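Local coordinates for protein 11S globulin (Wrightia tinctoria, PDB 5WXU) that binds the plant hormone auxin (indole-3-acetic acid) and sequesters it in the seed globulin hexamer, and probably also serves as a seed storage protein, at the interface of chains A and B. Coordinates in Å, arbitrary orientation; residue numbers count along the deposited sequence, not the author numbering. Chains: chain A/B, 11S globulin.

Contact 1: the interface of chains A and B. Residues chain A 437-438, 448; chain B 202-203, 226, 247-248.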
loop_
_atom_site.group_PDB
_atom_site.type_symbol
_atom_site.label_atom_id
_atom_site.label_comp_id
_atom_site.label_asym_id
_atom_site.label_seq_id
_atom_site.Cartn_x
_atom_site.Cartn_y
_atom_site.Cartn_z
ATOM N N VAL A 437 0.272 11.595 41.607
ATOM C CA VAL A 437 -1.122 11.599 41.256
ATOM C C VAL A 437 -1.954 10.835 42.298
ATOM O O VAL A 437 -3.044 11.244 42.609
ATOM C CB VAL A 437 -1.329 10.972 39.872
ATOM C CG1 VAL A 437 -2.804 10.745 39.581
ATOM C CG2 VAL A 437 -0.718 11.839 38.775
ATOM N N PHE A 438 -1.453 9.729 42.780
ATOM C CA PHE A 438 -2.247 8.872 43.644
ATOM C C PHE A 438 -1.888 9.152 45.136
ATOM O O PHE A 438 -2.585 8.656 46.002
ATOM C CB PHE A 438 -2.000 7.412 43.345
ATOM C CG PHE A 438 -2.327 6.962 41.916
ATOM C CD1 PHE A 438 -3.415 7.442 41.182
ATOM C CD2 PHE A 438 -1.527 6.000 41.348
ATOM C CE1 PHE A 438 -3.624 6.987 39.897
ATOM C CE2 PHE A 438 -1.729 5.558 40.043
ATOM C CZ PHE A 438 -2.782 6.067 39.325
ATOM N N LEU A 448 2.611 -1.267 42.947
ATOM C CA LEU A 448 1.670 -1.099 41.912
ATOM C C LEU A 448 2.249 -1.520 40.549
ATOM O O LEU A 448 1.572 -2.256 39.803
ATOM C CB LEU A 448 1.128 0.292 41.872
ATOM C CG LEU A 448 -0.120 0.497 41.003
ATOM C CD1 LEU A 448 -1.351 -0.254 41.488
ATOM C CD2 LEU A 448 -0.422 1.953 40.877
ATOM N N LEU B 202 -6.316 8.527 34.502
ATOM C CA LEU B 202 -5.754 7.500 35.435
ATOM C C LEU B 202 -5.378 8.230 36.725
ATOM O O LEU B 202 -4.238 8.587 36.967
ATOM C CB LEU B 202 -4.579 6.807 34.859
ATOM C CG LEU B 202 -4.949 5.817 33.728
ATOM C CD1 LEU B 202 -5.575 6.409 32.505
ATOM C CD2 LEU B 202 -3.693 5.035 33.384
ATOM N N GLY B 203 -6.393 8.440 37.534
ATOM C CA GLY B 203 -6.296 9.369 38.617
ATOM C C GLY B 203 -7.099 10.605 38.503
ATOM O O GLY B 203 -7.762 10.918 37.521
ATOM N N PHE B 226 -10.673 4.862 37.512
ATOM C CA PHE B 226 -10.607 3.941 38.613
ATOM C C PHE B 226 -11.808 4.081 39.537
ATOM O O PHE B 226 -12.148 3.131 40.208
ATOM C CB PHE B 226 -9.334 4.156 39.418
ATOM C CG PHE B 226 -8.063 3.919 38.640
ATOM C CD1 PHE B 226 -7.806 2.686 38.098
ATOM C CD2 PHE B 226 -7.142 4.953 38.422
ATOM C CE1 PHE B 226 -6.665 2.467 37.352
ATOM C CE2 PHE B 226 -6.004 4.744 37.674
ATOM C CZ PHE B 226 -5.739 3.475 37.184
ATOM N N LYS B 247 -6.620 5.137 47.008
ATOM C CA LYS B 247 -5.759 6.248 46.592
ATOM C C LYS B 247 -5.776 6.441 45.047
ATOM O O LYS B 247 -5.775 7.609 44.586
ATOM C CB LYS B 247 -4.342 6.059 47.102
ATOM C CG LYS B 247 -4.248 6.101 48.646
ATOM C CD LYS B 247 -2.844 5.794 49.190
ATOM C CE LYS B 247 -2.896 5.841 50.733
ATOM N NZ LYS B 247 -1.724 5.176 51.368
ATOM N N LEU B 248 -5.801 5.327 44.265
ATOM C CA LEU B 248 -6.004 5.472 42.794
ATOM C C LEU B 248 -7.306 6.161 42.460
ATOM O O LEU B 248 -7.398 6.991 41.513
ATOM C CB LEU B 248 -5.935 4.148 42.054
ATOM C CG LEU B 248 -4.551 3.656 41.660
ATOM C CD1 LEU B 248 -3.704 3.349 42.832
ATOM C CD2 LEU B 248 -4.658 2.379 40.801
HETATM O O HOH W 1 -5.361 9.937 46.117
#

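Contact 2: the interface of chains A and B. Residues chain A 366, 368, 393, 395; chain B 229-230, 233-234.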
loop_
_atom_site.group_PDB
_atom_site.type_symbol
_atom_site.label_atom_id
_atom_site.label_comp_id
_atom_site.label_asym_id
_atom_site.label_seq_id
_atom_site.Cartn_x
_atom_site.Cartn_y
_atom_site.Cartn_z
ATOM N N GLN A 366 -16.890 -6.460 35.361
ATOM C CA GLN A 366 -17.130 -5.047 35.731
ATOM C C GLN A 366 -16.682 -4.143 34.609
ATOM O O GLN A 366 -15.617 -4.364 34.026
ATOM C CB GLN A 366 -16.458 -4.658 37.061
ATOM C CG GLN A 366 -16.870 -3.214 37.504
ATOM C CD GLN A 366 -16.638 -2.945 38.938
ATOM O OE1 GLN A 366 -15.637 -3.417 39.500
ATOM N NE2 GLN A 366 -17.572 -2.170 39.580
ATOM N N GLY A 368 -16.377 0.042 33.555
ATOM C CA GLY A 368 -16.458 1.496 33.795
ATOM C C GLY A 368 -16.443 2.304 32.512
ATOM O O GLY A 368 -15.821 1.913 31.519
ATOM N N VAL A 393 -13.311 0.751 30.464
ATOM C CA VAL A 393 -12.441 -0.137 31.176
ATOM C C VAL A 393 -13.182 -1.354 31.669
ATOM O O VAL A 393 -14.330 -1.239 32.111
ATOM C CB VAL A 393 -11.841 0.595 32.342
ATOM C CG1 VAL A 393 -11.146 -0.378 33.305
ATOM C CG2 VAL A 393 -10.825 1.622 31.788
ATOM N N LEU A 395 -12.973 -5.421 33.671
ATOM C CA LEU A 395 -12.280 -6.463 34.441
ATOM C C LEU A 395 -13.110 -7.711 34.365
ATOM O O LEU A 395 -14.323 -7.594 34.424
ATOM C CB LEU A 395 -12.320 -6.081 35.918
ATOM C CG LEU A 395 -11.417 -5.044 36.476
ATOM C CD1 LEU A 395 -12.094 -3.691 36.339
ATOM C CD2 LEU A 395 -11.090 -5.521 37.920
ATOM N N LEU B 229 -15.066 1.464 39.573
ATOM C CA LEU B 229 -14.672 0.085 39.761
ATOM C C LEU B 229 -14.717 -0.258 41.269
ATOM O O LEU B 229 -14.534 0.628 42.181
ATOM C CB LEU B 229 -13.264 -0.116 39.231
ATOM C CG LEU B 229 -13.071 0.221 37.726
ATOM C CD1 LEU B 229 -11.648 0.034 37.251
ATOM C CD2 LEU B 229 -14.007 -0.645 36.887
ATOM N N ASP B 230 -14.901 -1.545 41.556
ATOM C CA ASP B 230 -14.835 -2.067 42.931
ATOM C C ASP B 230 -13.395 -2.119 43.332
ATOM O O ASP B 230 -12.597 -2.800 42.710
ATOM C CB ASP B 230 -15.445 -3.473 42.957
ATOM C CG ASP B 230 -15.365 -4.165 44.300
ATOM O OD1 ASP B 230 -14.703 -3.685 45.259
ATOM O OD2 ASP B 230 -16.063 -5.184 44.411
ATOM N N PHE B 233 -11.923 -5.643 43.857
ATOM C CA PHE B 233 -11.827 -6.421 42.599
ATOM C C PHE B 233 -10.605 -5.946 41.847
ATOM O O PHE B 233 -9.689 -6.727 41.550
ATOM C CB PHE B 233 -13.130 -6.217 41.833
ATOM C CG PHE B 233 -13.331 -7.143 40.629
ATOM C CD1 PHE B 233 -12.696 -8.345 40.499
ATOM C CD2 PHE B 233 -14.211 -6.745 39.622
ATOM C CE1 PHE B 233 -12.941 -9.148 39.381
ATOM C CE2 PHE B 233 -14.434 -7.531 38.505
ATOM C CZ PHE B 233 -13.820 -8.747 38.411
ATOM N N LEU B 234 -10.509 -4.628 41.684
ATOM C CA LEU B 234 -9.311 -4.062 41.118
ATOM C C LEU B 234 -8.026 -4.353 41.926
ATOM O O LEU B 234 -6.939 -4.652 41.358
ATOM C CB LEU B 234 -9.503 -2.578 40.849
ATOM C CG LEU B 234 -8.301 -1.902 40.186
ATOM C CD1 LEU B 234 -7.925 -2.478 38.828
ATOM C CD2 LEU B 234 -8.693 -0.438 40.003
#

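Contact 1: the interface of chains A and B
The ring of A:Phe438 carries B:Leu248 on one face. CG of B:Leu248 sits over the ring centre, 3.6 Å from the centroid, in a CH-pi contact. The leucine lies at a slant over the ring. The backbone of B:Leu248 joins the same contact, with its CA 3.6 Å from CD1 of A:Phe438. At the ring edge, in plane, lies the backbone N of B:Gly203. The carbonyl O of B:Leu202 is also near this rim, 3.4 Å from CE1 of A:Phe438. A second ring, B:Phe226, has CD2 of B:Leu248 over one face, 3.9 Å above its plane. Its CE2 reaches CZ of A:Phe438 at 3.9 Å. B:Leu248 is thus shared by two rings, one from each chain, with CG on the first and CD2 on the second. Its other methyl, CD1, lies against CD2 of A:Phe438 at 3.7 Å and also meets CD2 of A:Leu448, tip to tip. The CG of A:Phe438 is anti to its own carbonyl carbon (chi1 -60°), which carries the ring off the end of helix 431-438 and across helix 242-248 of chain B. CG1 of A:Val437 adds a light contact with CA of B:Gly203. A water also joins the two chains. It lies 3.1 Å from the carbonyl O of A:Phe438 and 2.8 Å from the carbonyl O of B:Lys247, bridging two helix ends. CB of B:Lys247 packs near the same A:Phe438 oxygen. The patch is a small, mainly apolar part of the subunit interface. It fits two helices near the C-terminus of one subunit against the next and so contributes to hexamer assembly.

Contact 2: the interface of chains A and B
A:Gln366 meets B:Asp230 through a hydrogen bond. The backbone N of B:Asp230 donates to OE1, the side-chain amide oxygen of A:Gln366, at 2.9 Å. The bond is nearly straight at the hydrogen (173°). The donor is tilted 30° from the carbonyl plane. The amide and the carboxylate of B:Asp230 stand almost perpendicular, and the bond uses the backbone of B:Asp230 rather than its acid group. Beside it, A:Leu395 spreads its branches over chain B. CD2 lies over the face of B:Phe233, 3.8 Å from the ring centroid, in a CH-pi contact. It also packs against the backbone of B:Leu234. CD1 packs on CD2 of B:Leu229 at 3.6 Å. The CB of A:Leu395 also touches CE2 of B:Phe233. At the edge of that ring, in plane, sits CB of A:Gln366, 3.8 Å from CE2 of B:Phe233. Further out, CD1 of B:Leu229 reaches CG1 of A:Val393 at 4.0 Å, the two side chains crossing at about a right angle. The extended chain of A:Gln366, with CG opposite the backbone N (chi1 -173°), carries the amide past B:Leu229 to the amide N of B:Asp230. Without the long amide chain, as with an alanine here, the N-H of B:Asp230 is likely to lose this acceptor and B:Leu229 the aliphatic cover of CG. Strands 362-368 and 393-399 present A:Gln366 and A:Leu395 from the second cupin region. Helix 231-238 holds B:Phe233 and B:Leu234, and B:Leu229 and B:Asp230 come just ahead of it. The site seats this turn into the helix on a sheet surface of the neighbouring subunit, combining apolar packing with a directed bond in the hexamer.

Contact 1 and contact 2 lie side by side in the same A-B interface, with the centres of their C-alpha atoms about 13 Å apart. They share no residue. In chain B they are close in sequence: B:Phe226 of contact 1 is three residues before B:Leu229 of contact 2, and helices 231-238 and 242-248 follow one another. Chain A supplies helices 431-438 and 442-450 to contact 1 and strands 362-368 and 393-399 to contact 2. The 226-248 stretch of chain B thus meets both, while B:Leu202 and B:Gly203 join contact 1 from elsewhere. Neighbouring subunits of the hexamer are likely to be held in register by both contacts.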